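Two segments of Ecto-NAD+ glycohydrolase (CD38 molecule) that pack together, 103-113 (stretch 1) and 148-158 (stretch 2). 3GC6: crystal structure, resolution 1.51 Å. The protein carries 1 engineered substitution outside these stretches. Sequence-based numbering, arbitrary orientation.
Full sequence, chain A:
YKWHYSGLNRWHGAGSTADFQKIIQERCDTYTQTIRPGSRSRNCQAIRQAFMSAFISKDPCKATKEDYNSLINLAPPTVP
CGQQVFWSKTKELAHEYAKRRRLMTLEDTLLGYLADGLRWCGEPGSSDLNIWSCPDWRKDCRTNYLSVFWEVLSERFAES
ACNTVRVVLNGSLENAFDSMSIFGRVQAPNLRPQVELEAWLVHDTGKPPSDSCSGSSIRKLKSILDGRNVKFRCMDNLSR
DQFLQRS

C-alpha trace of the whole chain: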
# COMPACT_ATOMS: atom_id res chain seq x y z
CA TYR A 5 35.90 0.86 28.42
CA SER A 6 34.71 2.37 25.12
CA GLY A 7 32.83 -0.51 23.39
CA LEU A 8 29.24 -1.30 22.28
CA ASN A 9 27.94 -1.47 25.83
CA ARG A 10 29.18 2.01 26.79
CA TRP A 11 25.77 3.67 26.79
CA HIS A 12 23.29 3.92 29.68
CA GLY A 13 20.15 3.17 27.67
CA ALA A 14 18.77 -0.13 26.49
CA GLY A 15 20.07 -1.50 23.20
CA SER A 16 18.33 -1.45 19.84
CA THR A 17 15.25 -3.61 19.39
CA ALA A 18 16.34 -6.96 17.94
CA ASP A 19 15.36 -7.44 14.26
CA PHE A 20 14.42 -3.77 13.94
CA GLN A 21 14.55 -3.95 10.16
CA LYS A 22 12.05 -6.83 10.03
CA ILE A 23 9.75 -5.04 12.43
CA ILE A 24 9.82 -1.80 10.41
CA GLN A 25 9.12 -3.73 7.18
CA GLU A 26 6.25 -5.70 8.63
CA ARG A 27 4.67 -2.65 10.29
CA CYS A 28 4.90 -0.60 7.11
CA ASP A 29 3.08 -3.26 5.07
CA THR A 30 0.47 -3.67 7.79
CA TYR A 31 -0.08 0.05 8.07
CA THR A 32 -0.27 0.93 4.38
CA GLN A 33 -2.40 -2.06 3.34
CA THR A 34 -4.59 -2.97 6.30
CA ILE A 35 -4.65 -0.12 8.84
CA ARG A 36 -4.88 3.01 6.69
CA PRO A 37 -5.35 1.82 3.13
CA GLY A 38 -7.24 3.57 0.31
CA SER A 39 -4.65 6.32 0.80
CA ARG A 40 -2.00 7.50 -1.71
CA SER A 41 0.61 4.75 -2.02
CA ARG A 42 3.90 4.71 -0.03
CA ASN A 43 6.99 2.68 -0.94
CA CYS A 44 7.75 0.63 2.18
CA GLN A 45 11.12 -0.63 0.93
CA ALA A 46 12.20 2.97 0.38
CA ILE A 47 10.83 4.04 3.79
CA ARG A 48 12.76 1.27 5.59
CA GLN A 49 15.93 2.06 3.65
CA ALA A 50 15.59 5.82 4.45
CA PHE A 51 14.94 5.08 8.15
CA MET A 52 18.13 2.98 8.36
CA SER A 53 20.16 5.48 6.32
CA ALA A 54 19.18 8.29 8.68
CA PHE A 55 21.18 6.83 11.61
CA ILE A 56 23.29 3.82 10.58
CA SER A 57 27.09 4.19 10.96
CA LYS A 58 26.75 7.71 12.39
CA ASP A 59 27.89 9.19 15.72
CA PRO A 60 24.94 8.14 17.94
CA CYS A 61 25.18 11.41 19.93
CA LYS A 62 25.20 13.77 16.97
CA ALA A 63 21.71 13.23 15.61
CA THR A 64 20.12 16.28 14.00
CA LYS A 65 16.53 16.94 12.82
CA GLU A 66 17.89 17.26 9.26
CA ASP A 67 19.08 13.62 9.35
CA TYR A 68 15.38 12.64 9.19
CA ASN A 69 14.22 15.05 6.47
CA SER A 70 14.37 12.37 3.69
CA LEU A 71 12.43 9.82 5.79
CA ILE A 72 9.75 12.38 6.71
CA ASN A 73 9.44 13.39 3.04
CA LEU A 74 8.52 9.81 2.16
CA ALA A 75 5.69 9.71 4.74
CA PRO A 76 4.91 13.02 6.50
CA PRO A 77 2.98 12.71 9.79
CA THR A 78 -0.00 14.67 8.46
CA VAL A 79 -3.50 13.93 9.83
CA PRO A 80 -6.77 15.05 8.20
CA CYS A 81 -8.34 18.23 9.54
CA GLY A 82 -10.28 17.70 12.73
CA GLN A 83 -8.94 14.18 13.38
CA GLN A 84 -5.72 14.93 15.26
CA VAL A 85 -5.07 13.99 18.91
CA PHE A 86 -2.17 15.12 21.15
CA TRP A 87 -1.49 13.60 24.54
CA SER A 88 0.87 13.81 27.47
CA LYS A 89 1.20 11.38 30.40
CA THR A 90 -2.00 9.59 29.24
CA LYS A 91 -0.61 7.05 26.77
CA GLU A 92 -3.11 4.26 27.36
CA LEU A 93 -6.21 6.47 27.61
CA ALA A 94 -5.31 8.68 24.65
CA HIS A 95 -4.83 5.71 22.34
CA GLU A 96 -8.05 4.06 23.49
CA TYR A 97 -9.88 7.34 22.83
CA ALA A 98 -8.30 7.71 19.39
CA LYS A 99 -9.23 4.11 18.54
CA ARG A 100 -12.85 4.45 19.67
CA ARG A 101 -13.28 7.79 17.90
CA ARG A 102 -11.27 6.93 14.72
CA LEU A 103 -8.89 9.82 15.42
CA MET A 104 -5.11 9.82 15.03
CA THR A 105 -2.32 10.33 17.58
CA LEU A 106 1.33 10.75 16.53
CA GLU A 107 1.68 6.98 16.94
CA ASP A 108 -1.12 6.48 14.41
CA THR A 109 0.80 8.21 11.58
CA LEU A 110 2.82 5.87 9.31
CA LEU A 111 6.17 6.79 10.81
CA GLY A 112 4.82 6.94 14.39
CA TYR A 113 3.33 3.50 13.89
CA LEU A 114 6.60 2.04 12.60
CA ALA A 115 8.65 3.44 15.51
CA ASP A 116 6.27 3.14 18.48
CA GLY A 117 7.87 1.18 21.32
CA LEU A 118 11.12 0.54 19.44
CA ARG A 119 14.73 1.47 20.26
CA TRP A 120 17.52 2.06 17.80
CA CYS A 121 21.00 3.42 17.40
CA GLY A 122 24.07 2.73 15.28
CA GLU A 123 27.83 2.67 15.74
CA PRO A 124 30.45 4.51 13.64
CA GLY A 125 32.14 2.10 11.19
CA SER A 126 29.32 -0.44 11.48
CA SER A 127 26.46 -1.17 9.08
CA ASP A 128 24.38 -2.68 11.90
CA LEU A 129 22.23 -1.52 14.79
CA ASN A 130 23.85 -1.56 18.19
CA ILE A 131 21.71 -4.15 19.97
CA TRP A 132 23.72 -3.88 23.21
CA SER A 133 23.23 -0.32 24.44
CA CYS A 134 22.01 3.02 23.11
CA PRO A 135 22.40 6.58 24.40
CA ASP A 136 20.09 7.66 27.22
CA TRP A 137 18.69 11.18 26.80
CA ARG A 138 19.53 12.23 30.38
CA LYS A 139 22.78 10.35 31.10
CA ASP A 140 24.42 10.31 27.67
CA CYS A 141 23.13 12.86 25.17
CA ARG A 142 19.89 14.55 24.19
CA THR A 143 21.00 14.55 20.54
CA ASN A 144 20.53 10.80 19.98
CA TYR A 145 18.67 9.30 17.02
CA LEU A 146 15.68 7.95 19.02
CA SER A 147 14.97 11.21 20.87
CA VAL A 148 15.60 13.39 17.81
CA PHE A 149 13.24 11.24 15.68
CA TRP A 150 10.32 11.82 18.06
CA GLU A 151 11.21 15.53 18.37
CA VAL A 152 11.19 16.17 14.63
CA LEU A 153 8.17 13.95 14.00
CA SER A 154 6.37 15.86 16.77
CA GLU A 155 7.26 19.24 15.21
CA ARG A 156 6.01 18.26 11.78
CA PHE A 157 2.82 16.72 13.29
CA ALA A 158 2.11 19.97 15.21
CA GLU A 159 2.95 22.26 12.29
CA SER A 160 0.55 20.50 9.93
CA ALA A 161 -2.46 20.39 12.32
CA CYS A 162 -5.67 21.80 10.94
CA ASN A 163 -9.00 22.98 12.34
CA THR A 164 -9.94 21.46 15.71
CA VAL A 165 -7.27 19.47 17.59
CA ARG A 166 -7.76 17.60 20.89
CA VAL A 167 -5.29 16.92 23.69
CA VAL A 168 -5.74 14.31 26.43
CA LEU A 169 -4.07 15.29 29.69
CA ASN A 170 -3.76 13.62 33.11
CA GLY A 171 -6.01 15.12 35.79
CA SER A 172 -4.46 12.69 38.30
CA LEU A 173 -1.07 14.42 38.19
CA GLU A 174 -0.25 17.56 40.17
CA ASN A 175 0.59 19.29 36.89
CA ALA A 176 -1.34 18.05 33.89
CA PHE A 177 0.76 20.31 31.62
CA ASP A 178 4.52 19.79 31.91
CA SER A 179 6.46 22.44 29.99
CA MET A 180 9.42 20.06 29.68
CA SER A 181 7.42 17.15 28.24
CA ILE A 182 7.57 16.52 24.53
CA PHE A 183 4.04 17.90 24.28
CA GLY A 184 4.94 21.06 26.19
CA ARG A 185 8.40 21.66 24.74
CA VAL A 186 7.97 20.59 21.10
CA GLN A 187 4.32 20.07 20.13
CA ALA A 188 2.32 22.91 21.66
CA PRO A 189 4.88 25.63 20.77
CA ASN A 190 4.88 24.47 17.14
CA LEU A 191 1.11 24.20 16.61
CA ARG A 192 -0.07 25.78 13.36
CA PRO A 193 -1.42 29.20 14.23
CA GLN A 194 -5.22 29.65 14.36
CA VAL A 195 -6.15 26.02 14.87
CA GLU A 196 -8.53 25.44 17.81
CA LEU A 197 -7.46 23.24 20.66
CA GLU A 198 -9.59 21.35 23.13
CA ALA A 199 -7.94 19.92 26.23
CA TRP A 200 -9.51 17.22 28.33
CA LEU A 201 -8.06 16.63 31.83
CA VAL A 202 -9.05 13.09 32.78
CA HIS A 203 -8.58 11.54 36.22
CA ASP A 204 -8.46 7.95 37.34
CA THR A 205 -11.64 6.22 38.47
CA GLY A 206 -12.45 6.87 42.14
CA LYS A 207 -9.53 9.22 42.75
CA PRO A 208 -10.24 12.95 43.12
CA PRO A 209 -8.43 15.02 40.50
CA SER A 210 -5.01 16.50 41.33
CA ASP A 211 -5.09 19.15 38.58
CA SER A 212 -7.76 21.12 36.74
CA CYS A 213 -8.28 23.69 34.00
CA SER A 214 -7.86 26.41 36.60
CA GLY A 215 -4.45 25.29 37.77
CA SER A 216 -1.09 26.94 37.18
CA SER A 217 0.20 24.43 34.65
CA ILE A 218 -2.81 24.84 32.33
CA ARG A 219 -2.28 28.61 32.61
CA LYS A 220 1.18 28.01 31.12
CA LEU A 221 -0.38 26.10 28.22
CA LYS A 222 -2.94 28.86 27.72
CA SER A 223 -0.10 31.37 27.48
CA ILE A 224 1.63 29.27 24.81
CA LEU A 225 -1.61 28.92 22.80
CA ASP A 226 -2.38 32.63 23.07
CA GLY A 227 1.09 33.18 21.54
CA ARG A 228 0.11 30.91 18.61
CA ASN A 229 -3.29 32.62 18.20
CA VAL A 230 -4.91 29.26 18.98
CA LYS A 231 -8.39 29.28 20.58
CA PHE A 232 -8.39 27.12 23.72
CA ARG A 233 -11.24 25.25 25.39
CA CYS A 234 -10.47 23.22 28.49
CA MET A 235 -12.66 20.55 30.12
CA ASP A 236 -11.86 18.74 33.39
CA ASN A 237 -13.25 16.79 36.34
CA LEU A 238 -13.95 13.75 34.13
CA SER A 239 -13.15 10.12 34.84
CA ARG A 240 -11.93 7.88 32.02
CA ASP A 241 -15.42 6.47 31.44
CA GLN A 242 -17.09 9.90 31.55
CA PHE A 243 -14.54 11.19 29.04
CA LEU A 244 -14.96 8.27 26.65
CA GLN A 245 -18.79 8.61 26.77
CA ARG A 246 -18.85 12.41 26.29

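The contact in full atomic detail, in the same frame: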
# COMPACT_ATOMS: atom_id res chain seq x y z
N LEU A 103 -9.79 8.66 15.50
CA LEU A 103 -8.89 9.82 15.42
C LEU A 103 -7.44 9.33 15.34
O LEU A 103 -7.16 8.11 15.42
CB LEU A 103 -9.04 10.71 16.67
CG LEU A 103 -10.48 11.15 16.92
CD1 LEU A 103 -10.63 11.86 18.28
CD2 LEU A 103 -11.03 12.02 15.78
N MET A 104 -6.50 10.25 15.15
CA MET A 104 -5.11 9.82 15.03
C MET A 104 -4.16 10.56 15.97
O MET A 104 -4.08 11.81 15.92
CB MET A 104 -4.58 9.98 13.60
CG MET A 104 -5.39 9.23 12.58
SD MET A 104 -4.86 9.62 10.86
CE MET A 104 -3.34 8.88 11.04
N THR A 105 -3.47 9.81 16.83
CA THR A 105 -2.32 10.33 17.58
C THR A 105 -1.05 10.28 16.70
O THR A 105 -1.10 9.75 15.59
CB THR A 105 -2.00 9.51 18.85
OG1 THR A 105 -1.58 8.19 18.48
CG2 THR A 105 -3.25 9.40 19.76
N LEU A 106 0.05 10.79 17.25
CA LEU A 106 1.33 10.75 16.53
C LEU A 106 1.67 9.30 16.20
O LEU A 106 2.23 9.02 15.15
CB LEU A 106 2.41 11.38 17.40
CG LEU A 106 3.83 11.49 16.79
CD1 LEU A 106 3.77 12.29 15.50
CD2 LEU A 106 4.80 12.10 17.80
N GLU A 107 1.35 8.39 17.13
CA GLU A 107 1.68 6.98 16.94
C GLU A 107 0.76 6.28 15.96
O GLU A 107 0.95 5.10 15.66
CB GLU A 107 1.70 6.28 18.30
CG GLU A 107 2.74 6.80 19.25
CD GLU A 107 2.41 8.17 19.86
OE1 GLU A 107 1.22 8.53 19.95
OE2 GLU A 107 3.31 8.89 20.29
N ASP A 108 -0.22 7.01 15.42
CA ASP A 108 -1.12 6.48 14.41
C ASP A 108 -0.76 6.99 13.00
O ASP A 108 -1.43 6.66 12.03
CB ASP A 108 -2.57 6.83 14.75
CG ASP A 108 -3.03 6.20 16.06
OD1 ASP A 108 -2.87 4.95 16.19
OD2 ASP A 108 -3.56 6.92 16.94
N THR A 109 0.27 7.85 12.89
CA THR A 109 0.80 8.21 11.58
C THR A 109 1.65 7.03 11.10
O THR A 109 2.02 6.16 11.90
CB THR A 109 1.71 9.47 11.68
OG1 THR A 109 2.85 9.23 12.52
CG2 THR A 109 0.90 10.66 12.22
N LEU A 110 2.01 7.00 9.81
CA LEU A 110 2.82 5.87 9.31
C LEU A 110 4.12 5.74 10.10
O LEU A 110 4.45 4.68 10.67
CB LEU A 110 3.11 6.05 7.82
CG LEU A 110 3.74 4.86 7.08
CD1 LEU A 110 3.45 4.96 5.57
CD2 LEU A 110 5.24 4.83 7.33
N LEU A 111 4.86 6.85 10.17
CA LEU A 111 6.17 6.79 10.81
C LEU A 111 6.05 6.53 12.33
O LEU A 111 6.90 5.84 12.92
CB LEU A 111 7.00 8.07 10.52
CG LEU A 111 7.42 8.20 9.05
CD1 LEU A 111 8.19 9.50 8.84
CD2 LEU A 111 8.30 6.97 8.60
N GLY A 112 5.05 7.17 12.96
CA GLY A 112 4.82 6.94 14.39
C GLY A 112 4.47 5.49 14.66
O GLY A 112 4.88 4.91 15.67
N TYR A 113 3.69 4.90 13.77
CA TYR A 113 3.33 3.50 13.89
C TYR A 113 4.54 2.59 13.74
O TYR A 113 4.72 1.63 14.51
CB TYR A 113 2.24 3.18 12.85
CG TYR A 113 1.71 1.76 12.93
CD1 TYR A 113 0.67 1.45 13.79
CD2 TYR A 113 2.22 0.74 12.13
CE1 TYR A 113 0.17 0.14 13.86
CE2 TYR A 113 1.72 -0.56 12.19
CZ TYR A 113 0.70 -0.85 13.07
OH TYR A 113 0.18 -2.15 13.14
N VAL A 148 15.73 12.42 18.89
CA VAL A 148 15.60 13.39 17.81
C VAL A 148 14.49 12.99 16.82
O VAL A 148 13.73 13.85 16.33
CB VAL A 148 16.96 13.65 17.14
CG1 VAL A 148 16.76 14.46 15.88
CG2 VAL A 148 17.85 14.38 18.15
N PHE A 149 14.33 11.70 16.55
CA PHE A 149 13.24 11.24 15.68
C PHE A 149 11.90 11.73 16.24
O PHE A 149 11.07 12.32 15.53
CB PHE A 149 13.21 9.71 15.63
CG PHE A 149 11.99 9.16 14.97
CD1 PHE A 149 11.91 9.06 13.57
CD2 PHE A 149 10.91 8.76 15.73
CE1 PHE A 149 10.73 8.53 12.94
CE2 PHE A 149 9.75 8.25 15.12
CZ PHE A 149 9.67 8.13 13.74
N TRP A 150 11.66 11.48 17.53
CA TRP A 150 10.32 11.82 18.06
C TRP A 150 10.16 13.35 18.13
O TRP A 150 9.05 13.86 18.00
CB TRP A 150 10.12 11.16 19.43
CG TRP A 150 9.89 9.70 19.27
CD1 TRP A 150 10.75 8.69 19.61
CD2 TRP A 150 8.73 9.05 18.72
NE1 TRP A 150 10.21 7.45 19.31
CE2 TRP A 150 8.96 7.66 18.74
CE3 TRP A 150 7.53 9.52 18.18
CZ2 TRP A 150 8.00 6.73 18.28
CZ3 TRP A 150 6.59 8.61 17.70
CH2 TRP A 150 6.82 7.23 17.75
N GLU A 151 11.27 14.06 18.34
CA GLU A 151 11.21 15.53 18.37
C GLU A 151 10.82 16.05 16.99
O GLU A 151 9.90 16.88 16.87
CB GLU A 151 12.57 16.07 18.86
CG GLU A 151 13.00 17.46 18.49
CD GLU A 151 14.54 17.57 18.67
OE1 GLU A 151 15.04 17.15 19.74
OE2 GLU A 151 15.24 18.00 17.74
N VAL A 152 11.49 15.60 15.92
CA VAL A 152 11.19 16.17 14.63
C VAL A 152 9.83 15.68 14.12
O VAL A 152 9.08 16.43 13.48
CB VAL A 152 12.33 15.94 13.59
CG1 VAL A 152 12.55 14.49 13.37
CG2 VAL A 152 12.01 16.70 12.28
N LEU A 153 9.51 14.42 14.40
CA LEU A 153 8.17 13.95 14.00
C LEU A 153 7.11 14.78 14.70
O LEU A 153 6.09 15.14 14.09
CB LEU A 153 7.96 12.46 14.31
CG LEU A 153 6.90 11.77 13.44
CD1 LEU A 153 7.37 11.65 11.96
CD2 LEU A 153 6.55 10.42 14.04
N SER A 154 7.34 15.05 15.97
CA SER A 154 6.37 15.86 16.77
C SER A 154 6.20 17.26 16.20
O SER A 154 5.08 17.79 16.12
CB SER A 154 6.87 16.01 18.22
OG SER A 154 6.72 14.80 18.92
N GLU A 155 7.31 17.89 15.83
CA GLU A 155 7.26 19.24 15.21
C GLU A 155 6.44 19.24 13.95
O GLU A 155 5.59 20.11 13.75
CB GLU A 155 8.67 19.74 14.88
CG GLU A 155 9.50 20.01 16.12
CD GLU A 155 10.86 20.63 15.80
OE1 GLU A 155 11.32 20.50 14.66
OE2 GLU A 155 11.47 21.21 16.72
N ARG A 156 6.69 18.26 13.07
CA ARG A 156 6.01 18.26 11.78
C ARG A 156 4.52 17.97 11.99
O ARG A 156 3.66 18.59 11.35
CB ARG A 156 6.67 17.28 10.83
CG ARG A 156 8.12 17.67 10.48
CD ARG A 156 8.15 18.90 9.57
NE ARG A 156 7.54 18.60 8.27
CZ ARG A 156 8.22 18.18 7.20
NH1 ARG A 156 9.54 18.03 7.29
NH2 ARG A 156 7.59 17.91 6.06
N PHE A 157 4.21 17.08 12.94
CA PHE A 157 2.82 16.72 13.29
C PHE A 157 2.09 17.98 13.80
O PHE A 157 0.97 18.27 13.37
CB PHE A 157 2.94 15.65 14.38
CG PHE A 157 1.62 15.10 14.92
CD1 PHE A 157 0.84 14.23 14.17
CD2 PHE A 157 1.28 15.32 16.26
CE1 PHE A 157 -0.34 13.66 14.72
CE2 PHE A 157 0.11 14.76 16.81
CZ PHE A 157 -0.69 13.94 16.04
N ALA A 158 2.75 18.78 14.64
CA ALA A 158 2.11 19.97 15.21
C ALA A 158 1.96 21.05 14.14
O ALA A 158 0.91 21.73 14.07
CB ALA A 158 2.92 20.51 16.40

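Stretch 2 is helical throughout, and it meets a more irregular partner: a short 3-10 segment at 106-108, followed by the first turn of a helix that starts at Leu110. No hydrogen bond crosses between the two stretches. The contact is held by apolar packing, and its 490 Å² of buried surface, summed over both sides, comes chiefly from leucine and aromatic side chains.

Val148, at the start, lies beyond reach of stretch 1, and the contact begins with Phe149. Its CA-to-CB bond points sideways, but the long, flat side chain carries the ring inward, so that Phe149 CZ lies 3.7 Å from Leu111 O. The carbonyl oxygen sits at the ring edge, near its plane, where the weakly positive C-H groups of an aromatic ring make a tolerable neighbour for oxygen. The side chains also touch, with Leu111 CB 4.2 Å from Phe149 CZ.

The CA-to-CB bond of Trp150 likewise points sideways, and the wide indole suits this place because it can still reach Leu106 and Gly112. Its edge receives two neighbours: Gly112 O, 3.7 Å from Trp150 CH2, and Leu106 CD2, 3.8 Å from Trp150 CE3. Glycine suits its place for a reason within its own stretch: a CB at Gly112 would lie only 1.9 Å from Leu106 O, a clear clash. Glu107 OE2 also comes within 4.2 Å of Trp150 CZ3.

Glu151 points away and Val152 is out of reach, as expected when a helix turns its other sides from a partner. At Leu153, one turn beyond Phe149, the CA-to-CB bond points toward stretch 1. Its branched end is well shaped for filling the space between neighbouring groups: Leu153 CD1 lies 3.9 Å from Leu111 CD1, while Leu153 CD2 lies 3.7 Å from both Leu106 CD1 and Gly112 N. That amide is not left without a partner, because Gly112 N donates to Thr109 OG1 at 3.0 Å, the capping bond at the start of the helix. Thr109 OG1 in turn donates to Leu106 O at 2.7 Å. Threonine thus ties the 3-10 segment to the helix, and Thr109 OG1 also lies 4.2 Å from Leu153 CD2.

At Ser154, Leu106 CD2 comes to 3.5 Å from Ser154 OG. The hydroxyl can sit beside this apolar group because its polarity is answered within its own helix: Ser154 OG donates to Trp150 O at 2.7 Å.

Glu155 and Arg156 make no contact with stretch 1, and the helix comes round again to Phe157, whose CA-to-CB bond points toward stretch 1. Its flat apolar face suits a methyl group: Leu106 CD1 lies over one face of the Phe157 ring, 4.0 Å from its centroid and 28° off the normal, a CH-pi contact. The ring tip meets backbone as well, with Phe157 CZ 3.5 Å from Leu106 N and 4.0 Å from Met104 O, the latter at the ring edge. Thr109 CG2 adds a methyl contact 4.1 Å from Phe157 CD1. Leu106, touching Trp150, Leu153, Ser154 and Phe157, is the centre of the packing.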